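Local coordinates for protein DNA polymerase III, beta subunit (Eubacterium rectale, PDB 3T0P) that probably forms a ring-shaped homodimer that encircles DNA and tethers DNA polymerases and other proteins to it for processive replication, at residues V18-P23 and S204-G209; K96-I99 and A104-N107; V170-H175 and F243-M248. All blocks are in the same frame, centred on the assembly; numbering follows the deposited sequence.

Contact 1. Residues V18-P23 and S204-G209; sequences VSKAVP and SKIIPG
Lys-20, in a short 3-10 turn, and Lys-205, in segment 204-209, are the nearest backbone points, yet their CA atoms stay 7.7 Å apart, so the gap is bridged by side chains alone. The work falls to the aliphatic part of Lys-20. The bend of its chain at chi2 (66°) puts CG, CD and CE against Ile-206 CG2 and Lys-205 CB. Ile-206 meets this bend with its CG2 branch, 3.7 Å from Lys-20 CD, the two side chains running past one another in opposite senses. Further along, Lys-20 CE comes within 3.9 Å of Lys-205 CB, the extended Lys-205 chain slanting across it. The contact between the two lysines is thus hydrocarbon, while each ammonium group turns back to a residue three or four positions earlier: Lys-20 NZ is hydrogen-bonded to Asn-16 O, and Lys-205 NZ makes a long, weak ion pair with Glu-202. Ile-54 of strand 52-58 touches both Lys-20 and Ile-206. The contact therefore joins the 3-10 turn after helix 8-18, in the N-terminal domain, to helix 197-206 of the central domain, beside the sheet in which strand 52-58 pairs with strand 231-236.

Contact 2. Residues K96-I99 and A104-N107; sequences KTVI and AKFN
Phe-106 presents the edge of its ring to Ile-99 O, which lies near the ring plane; within the contact, the closest approach of the Phe-106 side chain to that oxygen is 3.8 Å, from CB. With CG anti to its own carbonyl carbon (chi1 -78°), the ring leads away from segment 96-99, toward Ile-78 and Leu-82. The other flat group, the Asn-107 amide, is met at OD1 by the Val-98 methyls, which come obliquely from one side of the amide plane, CG2 nearest at 3.5 Å; the two side chains lie alongside each other and point the same way. ND2 makes a weak hydrogen bond to Ser-302 OG of the second subunit. On the sheet face that carries Val-98 and Asn-107, Val-98 CG1 also packs at 3.5 Å against Lys-105 CG.

The strands form a beta hairpin, with Val-98 and Asn-107 a non-hydrogen-bonded antiparallel pair and Ile-99 and Phe-106 a hydrogen-bonded one. The latter pair is closed by Phe-106 N to Ile-99 O at 2.8 Å and Ile-99 N to Phe-106 O at 3.0 Å, both nearly straight. Phe-106 O also receives a CA-H...O contact from Val-98 CA at 3.3 Å. Residues 104-107, in the outermost strand of this sheet within the chain, pair antiparallel with a strand of the second subunit, so that the sheet runs on across the dimer interface of the clamp. The face carrying Ile-99 and Phe-106, where their CB atoms are 4.4 Å apart, is covered by helix 72-81 through Phe-75 and Ile-78.

Contact 3. Residues V170-H175 and F243-M248; sequences VSLDGH and FKIDQM
Phe-243 turns one face of its ring to Leu-172, whose CD1 sits over that face, 4.1 Å from the centroid and 20° off the normal, a CH-pi contact displaced toward the rim. The other methyl of the same leucine, CD2, touches Phe-243 CD2 at 3.8 Å; both methyls lie on the same side, CD1 over the ring and CD2 beyond its rim. Ile-245 follows two residues on and brings its CG2 to within 3.7 Å of Leu-172 CD2; the one methyl thus touches both an aromatic and an aliphatic neighbour. Leu-172 reaches them with CG between its backbone N and carbonyl carbon (chi1 66°), a crowded position that Ile-245 CG1 adopts as well. Asp-246 has a polar partner: its OD1 is salt-bridged to Arg-168, a second tie to the strand that carries Leu-172. Met-248 N bonds back to Ile-245 O at 3.0 Å, closing a turn. Just after the strand, Asp-173 OD1 accepts from His-175 N at 3.0 Å, from above the carboxylate plane, in an Asx turn, while Asp-173 OD2 is salt-bridged to Arg-176. The contact thus lays the loop leading from the central to the C-terminal domain over the end of strand 166-172, with Tyr-242 of the loop and Ile-177 of strand 176-184 also touching Leu-172.

How the contacts relate
The three contacts show how chemistry follows place in a clamp built of repeated domains. Contact 1 is at the surface and contact 3 is buried, yet both are joined by side chains alone, the first through lysine hydrocarbon, the second through leucine, isoleucine and an aromatic ring. Contact 2, partly buried, instead depends on paired backbone bonds and lies at the subunit interface. Contact 1 joins the N-terminal and central domains, contact 3 the central domain and the loop toward the C-terminal one; the central domain is common to these two. Contacts 2 and 3 lie on opposite sides of the chain's centre, about 53 Å apart between centres, and no two contacts touch.

Contact 1. Residues V18-P23 and S204-G209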
ATOM      1  N   VAL B  18      15.049  10.704  11.601  1.00 43.96           N
ATOM      2  CA  VAL B  18      15.068  12.167  11.458  1.00 44.75           C
ATOM      3  C   VAL B  18      14.237  12.656  10.272  1.00 51.85           C
ATOM      4  O   VAL B  18      13.742  13.779  10.327  1.00 53.38           O
ATOM      5  CB  VAL B  18      16.497  12.786  11.453  1.00 48.61           C
ATOM      6  CG1 VAL B  18      17.219  12.475  12.759  1.00 48.36           C
ATOM      7  CG2 VAL B  18      17.323  12.333  10.250  1.00 48.57           C
ATOM      8  N   SER B  19      14.043  11.815   9.246  1.00 49.65           N
ATOM      9  CA  SER B  19      13.227  12.116   8.061  1.00 50.39           C
ATOM     10  C   SER B  19      11.777  12.483   8.402  1.00 56.04           C
ATOM     11  O   SER B  19      11.125  13.158   7.605  1.00 56.58           O
ATOM     12  CB  SER B  19      13.219  10.929   7.104  1.00 52.50           C
ATOM     13  OG  SER B  19      14.482  10.879   6.459  1.00 63.37           O
ATOM     14  N   LYS B  20      11.266  12.047   9.567  1.00 52.65           N
ATOM     15  CA  LYS B  20       9.889  12.359  10.001  1.00 50.67           C
ATOM     16  C   LYS B  20       9.700  13.842  10.335  1.00 55.45           C
ATOM     17  O   LYS B  20       8.568  14.264  10.505  1.00 55.00           O
ATOM     18  CB  LYS B  20       9.480  11.490  11.192  1.00 50.85           C
ATOM     19  CG  LYS B  20       8.837  10.176  10.753  1.00 54.71           C
ATOM     20  CD  LYS B  20       9.821   9.263  10.024  1.00 50.65           C
ATOM     21  CE  LYS B  20       9.256   7.928   9.658  1.00 45.33           C
ATOM     22  NZ  LYS B  20      10.262   7.126   8.905  1.00 49.63           N
ATOM     23  N   ALA B  21      10.800  14.634  10.410  1.00 52.25           N
ATOM     24  CA  ALA B  21      10.756  16.071  10.693  1.00 51.90           C
ATOM     25  C   ALA B  21      11.094  16.874   9.448  1.00 56.68           C
ATOM     26  O   ALA B  21      11.164  18.105   9.509  1.00 57.13           O
ATOM     27  CB  ALA B  21      11.722  16.417  11.808  1.00 52.61           C
ATOM     28  N   VAL B  22      11.335  16.174   8.324  1.00 52.67           N
ATOM     29  CA  VAL B  22      11.657  16.819   7.048  1.00 52.95           C
ATOM     30  C   VAL B  22      10.321  17.181   6.365  1.00 54.72           C
ATOM     31  O   VAL B  22       9.509  16.284   6.156  1.00 51.32           O
ATOM     32  CB  VAL B  22      12.601  15.969   6.135  1.00 56.04           C
ATOM     33  CG1 VAL B  22      12.763  16.605   4.761  1.00 56.69           C
ATOM     34  CG2 VAL B  22      13.965  15.754   6.788  1.00 55.39           C
ATOM     35  N   PRO B  23      10.061  18.474   6.031  1.00 54.05           N
ATOM     36  CA  PRO B  23       8.766  18.818   5.406  1.00 55.33           C
ATOM     37  C   PRO B  23       8.519  18.091   4.083  1.00 62.23           C
ATOM     38  O   PRO B  23       9.403  17.943   3.232  1.00 61.54           O
ATOM     39  CB  PRO B  23       8.829  20.333   5.221  1.00 58.13           C
ATOM     40  CG  PRO B  23       9.917  20.794   6.138  1.00 62.66           C
ATOM     41  CD  PRO B  23      10.894  19.673   6.239  1.00 56.55           C
ATOM     42  N   SER B 204       4.462   8.802  16.354  1.00 46.40           N
ATOM     43  CA  SER B 204       3.824   7.502  16.180  1.00 46.36           C
ATOM     44  C   SER B 204       4.613   6.622  15.188  1.00 47.13           C
ATOM     45  O   SER B 204       4.734   5.422  15.400  1.00 45.71           O
ATOM     46  CB  SER B 204       2.399   7.664  15.665  1.00 49.38           C
ATOM     47  OG  SER B 204       1.520   7.863  16.753  1.00 65.56           O
ATOM     48  N   LYS B 205       5.155   7.236  14.136  1.00 42.21           N
ATOM     49  CA  LYS B 205       5.906   6.548  13.076  1.00 41.54           C
ATOM     50  C   LYS B 205       7.331   6.131  13.507  1.00 48.60           C
ATOM     51  O   LYS B 205       7.918   5.297  12.838  1.00 48.66           O
ATOM     52  CB  LYS B 205       6.017   7.466  11.846  1.00 42.65           C
ATOM     53  CG  LYS B 205       4.694   7.783  11.160  1.00 48.18           C
ATOM     54  CD  LYS B 205       4.958   8.747  10.020  1.00 52.93           C
ATOM     55  CE  LYS B 205       3.711   9.274   9.387  1.00 64.67           C
ATOM     56  NZ  LYS B 205       4.035  10.346   8.406  1.00 71.54           N
ATOM     57  N   ILE B 206       7.923   6.733  14.566  1.00 47.11           N
ATOM     58  CA  ILE B 206       9.301   6.371  14.914  1.00 46.63           C
ATOM     59  C   ILE B 206       9.419   5.633  16.248  1.00 52.27           C
ATOM     60  O   ILE B 206      10.503   5.136  16.566  1.00 50.57           O
ATOM     61  CB  ILE B 206      10.254   7.577  14.872  1.00 49.78           C
ATOM     62  CG1 ILE B 206       9.826   8.744  15.805  1.00 49.80           C
ATOM     63  CG2 ILE B 206      10.452   8.025  13.431  1.00 51.47           C
ATOM     64  CD1 ILE B 206      10.904   9.834  15.974  1.00 49.28           C
ATOM     65  N   ILE B 207       8.323   5.552  17.020  1.00 50.27           N
ATOM     66  CA  ILE B 207       8.296   4.886  18.316  1.00 51.08           C
ATOM     67  C   ILE B 207       7.894   3.427  18.073  1.00 56.63           C
ATOM     68  O   ILE B 207       6.804   3.153  17.551  1.00 55.51           O
ATOM     69  CB  ILE B 207       7.394   5.660  19.341  1.00 54.87           C
ATOM     70  CG1 ILE B 207       8.254   6.444  20.315  1.00 56.98           C
ATOM     71  CG2 ILE B 207       6.424   4.787  20.109  1.00 56.27           C
ATOM     72  CD1 ILE B 207       7.514   7.577  21.002  1.00 72.07           C
ATOM     73  N   PRO B 208       8.798   2.478  18.408  1.00 55.43           N
ATOM     74  CA  PRO B 208       8.495   1.052  18.163  1.00 55.16           C
ATOM     75  C   PRO B 208       7.236   0.584  18.889  1.00 58.13           C
ATOM     76  O   PRO B 208       6.425  -0.135  18.292  1.00 57.62           O
ATOM     77  CB  PRO B 208       9.745   0.327  18.665  1.00 57.55           C
ATOM     78  CG  PRO B 208      10.835   1.350  18.568  1.00 61.92           C
ATOM     79  CD  PRO B 208      10.156   2.647  18.958  1.00 57.46           C
ATOM     80  N   GLY B 209       7.041   1.061  20.126  1.00 53.43           N
ATOM     81  CA  GLY B 209       5.855   0.743  20.913  1.00 51.42           C
ATOM     82  C   GLY B 209       5.987  -0.419  21.879  1.00 52.57           C
ATOM     83  O   GLY B 209       4.974  -1.026  22.247  1.00 53.38           O
TER

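Contact 2. Residues K96-I99 and A104-N107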
ATOM      1  N   LYS B  96      31.165  19.658  -1.824  1.00 60.36           N
ATOM      2  CA  LYS B  96      31.111  18.441  -2.628  1.00 58.32           C
ATOM      3  C   LYS B  96      31.244  17.277  -1.638  1.00 59.74           C
ATOM      4  O   LYS B  96      32.128  17.287  -0.775  1.00 58.22           O
ATOM      5  CB  LYS B  96      32.208  18.422  -3.710  1.00 60.04           C
ATOM      6  N   THR B  97      30.298  16.342  -1.697  1.00 54.14           N
ATOM      7  CA  THR B  97      30.224  15.221  -0.783  1.00 52.36           C
ATOM      8  C   THR B  97      30.379  13.906  -1.539  1.00 56.25           C
ATOM      9  O   THR B  97      29.699  13.655  -2.544  1.00 55.76           O
ATOM     10  CB  THR B  97      28.879  15.287  -0.006  1.00 57.05           C
ATOM     11  OG1 THR B  97      28.793  16.559   0.637  1.00 60.96           O
ATOM     12  CG2 THR B  97      28.743  14.184   1.059  1.00 49.46           C
ATOM     13  N   VAL B  98      31.257  13.051  -1.006  1.00 52.36           N
ATOM     14  CA  VAL B  98      31.479  11.690  -1.491  1.00 50.66           C
ATOM     15  C   VAL B  98      30.977  10.724  -0.427  1.00 52.54           C
ATOM     16  O   VAL B  98      31.370  10.808   0.739  1.00 52.83           O
ATOM     17  CB  VAL B  98      32.946  11.378  -1.870  1.00 54.89           C
ATOM     18  CG1 VAL B  98      33.009  10.106  -2.706  1.00 53.78           C
ATOM     19  CG2 VAL B  98      33.587  12.547  -2.608  1.00 55.80           C
ATOM     20  N   ILE B  99      30.078   9.845  -0.826  1.00 46.42           N
ATOM     21  CA  ILE B  99      29.523   8.797   0.017  1.00 44.12           C
ATOM     22  C   ILE B  99      29.996   7.509  -0.624  1.00 47.40           C
ATOM     23  O   ILE B  99      29.698   7.267  -1.801  1.00 48.42           O
ATOM     24  CB  ILE B  99      27.979   8.885   0.159  1.00 45.55           C
ATOM     25  CG1 ILE B  99      27.538  10.290   0.657  1.00 46.52           C
ATOM     26  CG2 ILE B  99      27.495   7.779   1.083  1.00 43.24           C
ATOM     27  CD1 ILE B  99      25.999  10.574   0.632  1.00 55.07           C
ATOM     28  N   ALA B 104      31.350   1.001  -4.373  1.00 45.06           N
ATOM     29  CA  ALA B 104      30.406   1.991  -4.873  1.00 43.55           C
ATOM     30  C   ALA B 104      30.709   3.367  -4.297  1.00 49.01           C
ATOM     31  O   ALA B 104      31.139   3.500  -3.143  1.00 51.03           O
ATOM     32  CB  ALA B 104      28.992   1.563  -4.535  1.00 42.73           C
ATOM     33  N   LYS B 105      30.483   4.398  -5.109  1.00 43.84           N
ATOM     34  CA  LYS B 105      30.804   5.769  -4.765  1.00 43.55           C
ATOM     35  C   LYS B 105      29.775   6.736  -5.356  1.00 45.50           C
ATOM     36  O   LYS B 105      29.437   6.624  -6.531  1.00 44.60           O
ATOM     37  CB  LYS B 105      32.219   6.048  -5.330  1.00 47.57           C
ATOM     38  CG  LYS B 105      32.903   7.298  -4.859  1.00 59.77           C
ATOM     39  CD  LYS B 105      34.319   7.351  -5.427  1.00 75.18           C
ATOM     40  CE  LYS B 105      34.551   8.467  -6.429  1.00 91.45           C
ATOM     41  NZ  LYS B 105      33.947   8.172  -7.759  1.00 95.99           N
ATOM     42  N   PHE B 106      29.261   7.663  -4.530  1.00 41.79           N
ATOM     43  CA  PHE B 106      28.313   8.695  -4.947  1.00 41.65           C
ATOM     44  C   PHE B 106      28.917  10.057  -4.764  1.00 47.44           C
ATOM     45  O   PHE B 106      29.467  10.331  -3.700  1.00 47.56           O
ATOM     46  CB  PHE B 106      27.005   8.630  -4.142  1.00 42.54           C
ATOM     47  CG  PHE B 106      26.069   7.539  -4.578  1.00 43.99           C
ATOM     48  CD1 PHE B 106      25.154   7.758  -5.600  1.00 45.55           C
ATOM     49  CD2 PHE B 106      26.128   6.278  -3.993  1.00 46.19           C
ATOM     50  CE1 PHE B 106      24.310   6.743  -6.018  1.00 47.52           C
ATOM     51  CE2 PHE B 106      25.281   5.260  -4.410  1.00 48.45           C
ATOM     52  CZ  PHE B 106      24.356   5.506  -5.402  1.00 47.48           C
ATOM     53  N   ASN B 107      28.820  10.924  -5.776  1.00 46.26           N
ATOM     54  CA  ASN B 107      29.268  12.314  -5.640  1.00 47.52           C
ATOM     55  C   ASN B 107      28.035  13.182  -5.693  1.00 54.39           C
ATOM     56  O   ASN B 107      27.252  13.080  -6.648  1.00 53.66           O
ATOM     57  CB  ASN B 107      30.292  12.707  -6.696  1.00 53.40           C
ATOM     58  CG  ASN B 107      31.528  11.850  -6.664  1.00 73.94           C
ATOM     59  OD1 ASN B 107      32.486  12.137  -5.947  1.00 72.26           O
ATOM     60  ND2 ASN B 107      31.504  10.741  -7.392  1.00 68.71           N
TER

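Contact 3. Residues V170-H175 and F243-M248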
ATOM      1  N   VAL B 170      -6.561  14.760  25.411  1.00 46.56           N
ATOM      2  CA  VAL B 170      -7.818  15.248  24.819  1.00 46.05           C
ATOM      3  C   VAL B 170      -7.590  15.767  23.406  1.00 49.44           C
ATOM      4  O   VAL B 170      -6.642  16.511  23.169  1.00 49.24           O
ATOM      5  CB  VAL B 170      -8.471  16.368  25.700  1.00 49.61           C
ATOM      6  CG1 VAL B 170      -9.818  16.831  25.151  1.00 49.53           C
ATOM      7  CG2 VAL B 170      -8.620  15.945  27.151  1.00 49.85           C
ATOM      8  N   SER B 171      -8.498  15.408  22.483  1.00 43.82           N
ATOM      9  CA  SER B 171      -8.596  15.967  21.142  1.00 42.67           C
ATOM     10  C   SER B 171     -10.067  16.269  20.845  1.00 50.06           C
ATOM     11  O   SER B 171     -10.959  15.617  21.397  1.00 50.50           O
ATOM     12  CB  SER B 171      -8.003  15.053  20.093  1.00 42.38           C
ATOM     13  OG  SER B 171      -8.712  13.831  20.043  1.00 50.43           O
ATOM     14  N   LEU B 172     -10.320  17.294  20.030  1.00 46.87           N
ATOM     15  CA  LEU B 172     -11.658  17.693  19.632  1.00 47.24           C
ATOM     16  C   LEU B 172     -11.595  18.465  18.319  1.00 51.84           C
ATOM     17  O   LEU B 172     -10.588  19.087  18.009  1.00 51.56           O
ATOM     18  CB  LEU B 172     -12.402  18.485  20.741  1.00 48.44           C
ATOM     19  CG  LEU B 172     -11.893  19.864  21.164  1.00 54.22           C
ATOM     20  CD1 LEU B 172     -12.584  20.983  20.381  1.00 54.73           C
ATOM     21  CD2 LEU B 172     -12.193  20.104  22.626  1.00 56.98           C
ATOM     22  N   ASP B 173     -12.663  18.404  17.535  1.00 50.75           N
ATOM     23  CA  ASP B 173     -12.699  19.085  16.243  1.00 50.65           C
ATOM     24  C   ASP B 173     -13.977  19.931  16.077  1.00 55.40           C
ATOM     25  O   ASP B 173     -14.198  20.492  15.009  1.00 56.87           O
ATOM     26  CB  ASP B 173     -12.563  18.051  15.116  1.00 50.65           C
ATOM     27  CG  ASP B 173     -13.657  16.990  15.079  1.00 59.19           C
ATOM     28  OD1 ASP B 173     -14.587  17.056  15.925  1.00 60.99           O
ATOM     29  OD2 ASP B 173     -13.602  16.110  14.186  1.00 60.03           O
ATOM     30  N   GLY B 174     -14.785  20.012  17.129  1.00 52.96           N
ATOM     31  CA  GLY B 174     -16.051  20.747  17.123  1.00 53.97           C
ATOM     32  C   GLY B 174     -17.280  19.874  16.961  1.00 59.56           C
ATOM     33  O   GLY B 174     -18.396  20.335  17.216  1.00 61.87           O
ATOM     34  N   HIS B 175     -17.088  18.603  16.552  1.00 55.16           N
ATOM     35  CA  HIS B 175     -18.134  17.601  16.338  1.00 54.85           C
ATOM     36  C   HIS B 175     -18.040  16.436  17.309  1.00 53.82           C
ATOM     37  O   HIS B 175     -18.992  15.670  17.435  1.00 53.81           O
ATOM     38  CB  HIS B 175     -18.040  17.056  14.915  1.00 56.38           C
ATOM     39  CG  HIS B 175     -18.239  18.111  13.886  1.00 62.04           C
ATOM     40  ND1 HIS B 175     -17.175  18.613  13.161  1.00 64.74           N
ATOM     41  CD2 HIS B 175     -19.365  18.770  13.535  1.00 65.59           C
ATOM     42  CE1 HIS B 175     -17.692  19.535  12.367  1.00 65.46           C
ATOM     43  NE2 HIS B 175     -19.006  19.670  12.564  1.00 66.39           N
ATOM     44  N   PHE B 243     -10.059  24.689  25.382  1.00 68.14           N
ATOM     45  CA  PHE B 243     -11.505  24.643  25.587  1.00 68.55           C
ATOM     46  C   PHE B 243     -11.871  24.081  26.969  1.00 76.44           C
ATOM     47  O   PHE B 243     -11.243  23.127  27.438  1.00 76.05           O
ATOM     48  CB  PHE B 243     -12.152  23.794  24.472  1.00 68.32           C
ATOM     49  CG  PHE B 243     -11.647  24.167  23.093  1.00 68.43           C
ATOM     50  CD1 PHE B 243     -12.233  25.206  22.378  1.00 70.83           C
ATOM     51  CD2 PHE B 243     -10.545  23.517  22.537  1.00 68.60           C
ATOM     52  CE1 PHE B 243     -11.732  25.590  21.136  1.00 71.08           C
ATOM     53  CE2 PHE B 243     -10.047  23.899  21.289  1.00 70.10           C
ATOM     54  CZ  PHE B 243     -10.644  24.932  20.599  1.00 68.87           C
ATOM     55  N   LYS B 244     -12.864  24.688  27.626  1.00 76.30           N
ATOM     56  CA  LYS B 244     -13.349  24.201  28.919  1.00 77.78           C
ATOM     57  C   LYS B 244     -14.296  23.054  28.598  1.00 82.25           C
ATOM     58  O   LYS B 244     -15.390  23.291  28.090  1.00 82.62           O
ATOM     59  CB  LYS B 244     -13.992  25.316  29.792  1.00 82.36           C
ATOM     60  CG  LYS B 244     -14.658  26.483  29.057  1.00100.38           C
ATOM     61  N   ILE B 245     -13.817  21.808  28.758  1.00 78.48           N
ATOM     62  CA  ILE B 245     -14.583  20.628  28.371  1.00 77.94           C
ATOM     63  C   ILE B 245     -15.227  19.909  29.562  1.00 81.26           C
ATOM     64  O   ILE B 245     -16.194  19.173  29.352  1.00 79.44           O
ATOM     65  CB  ILE B 245     -13.735  19.642  27.509  1.00 80.06           C
ATOM     66  CG1 ILE B 245     -12.419  19.208  28.191  1.00 80.55           C
ATOM     67  CG2 ILE B 245     -13.471  20.225  26.134  1.00 80.56           C
ATOM     68  CD1 ILE B 245     -12.472  17.846  28.875  1.00 90.00           C
ATOM     69  N   ASP B 246     -14.701  20.101  30.789  1.00 78.88           N
ATOM     70  CA  ASP B 246     -15.209  19.441  32.000  1.00 79.72           C
ATOM     71  C   ASP B 246     -16.696  19.746  32.257  1.00 85.57           C
ATOM     72  O   ASP B 246     -17.405  18.897  32.803  1.00 84.00           O
ATOM     73  CB  ASP B 246     -14.361  19.815  33.217  1.00 82.65           C
ATOM     74  CG  ASP B 246     -12.961  19.225  33.162  1.00 94.27           C
ATOM     75  OD1 ASP B 246     -12.827  17.989  33.358  1.00 95.04           O
ATOM     76  OD2 ASP B 246     -12.000  19.994  32.918  1.00 97.51           O
ATOM     77  N   GLN B 247     -17.164  20.926  31.805  1.00 85.61           N
ATOM     78  CA  GLN B 247     -18.554  21.392  31.892  1.00 88.04           C
ATOM     79  C   GLN B 247     -19.503  20.538  31.032  1.00 93.97           C
ATOM     80  O   GLN B 247     -20.669  20.358  31.405  1.00 94.88           O
ATOM     81  CB  GLN B 247     -18.663  22.873  31.464  1.00 90.26           C
ATOM     82  CG  GLN B 247     -17.941  23.221  30.159  1.00105.03           C
ATOM     83  CD  GLN B 247     -18.582  24.371  29.429  1.00131.95           C
ATOM     84  OE1 GLN B 247     -19.370  24.178  28.499  1.00127.75           O
ATOM     85  NE2 GLN B 247     -18.248  25.596  29.822  1.00128.26           N
HETATM   86  N   MSE B 248     -18.995  20.030  29.884  1.00 89.91           N
HETATM   87  CA  MSE B 248     -19.725  19.220  28.900  1.00 89.18           C
HETATM   88  C   MSE B 248     -19.781  17.747  29.248  1.00 89.64           C
HETATM   89  O   MSE B 248     -20.517  17.000  28.602  1.00 89.14           O
HETATM   90  CB  MSE B 248     -19.080  19.359  27.527  1.00 91.38           C
HETATM   91  CG  MSE B 248     -19.143  20.748  26.986  1.00100.76           C
HETATM   92 SE   MSE B 248     -18.606  20.652  25.161  0.75109.34          SE
HETATM   93  CE  MSE B 248     -19.869  21.974  24.445  1.00107.26           C
TER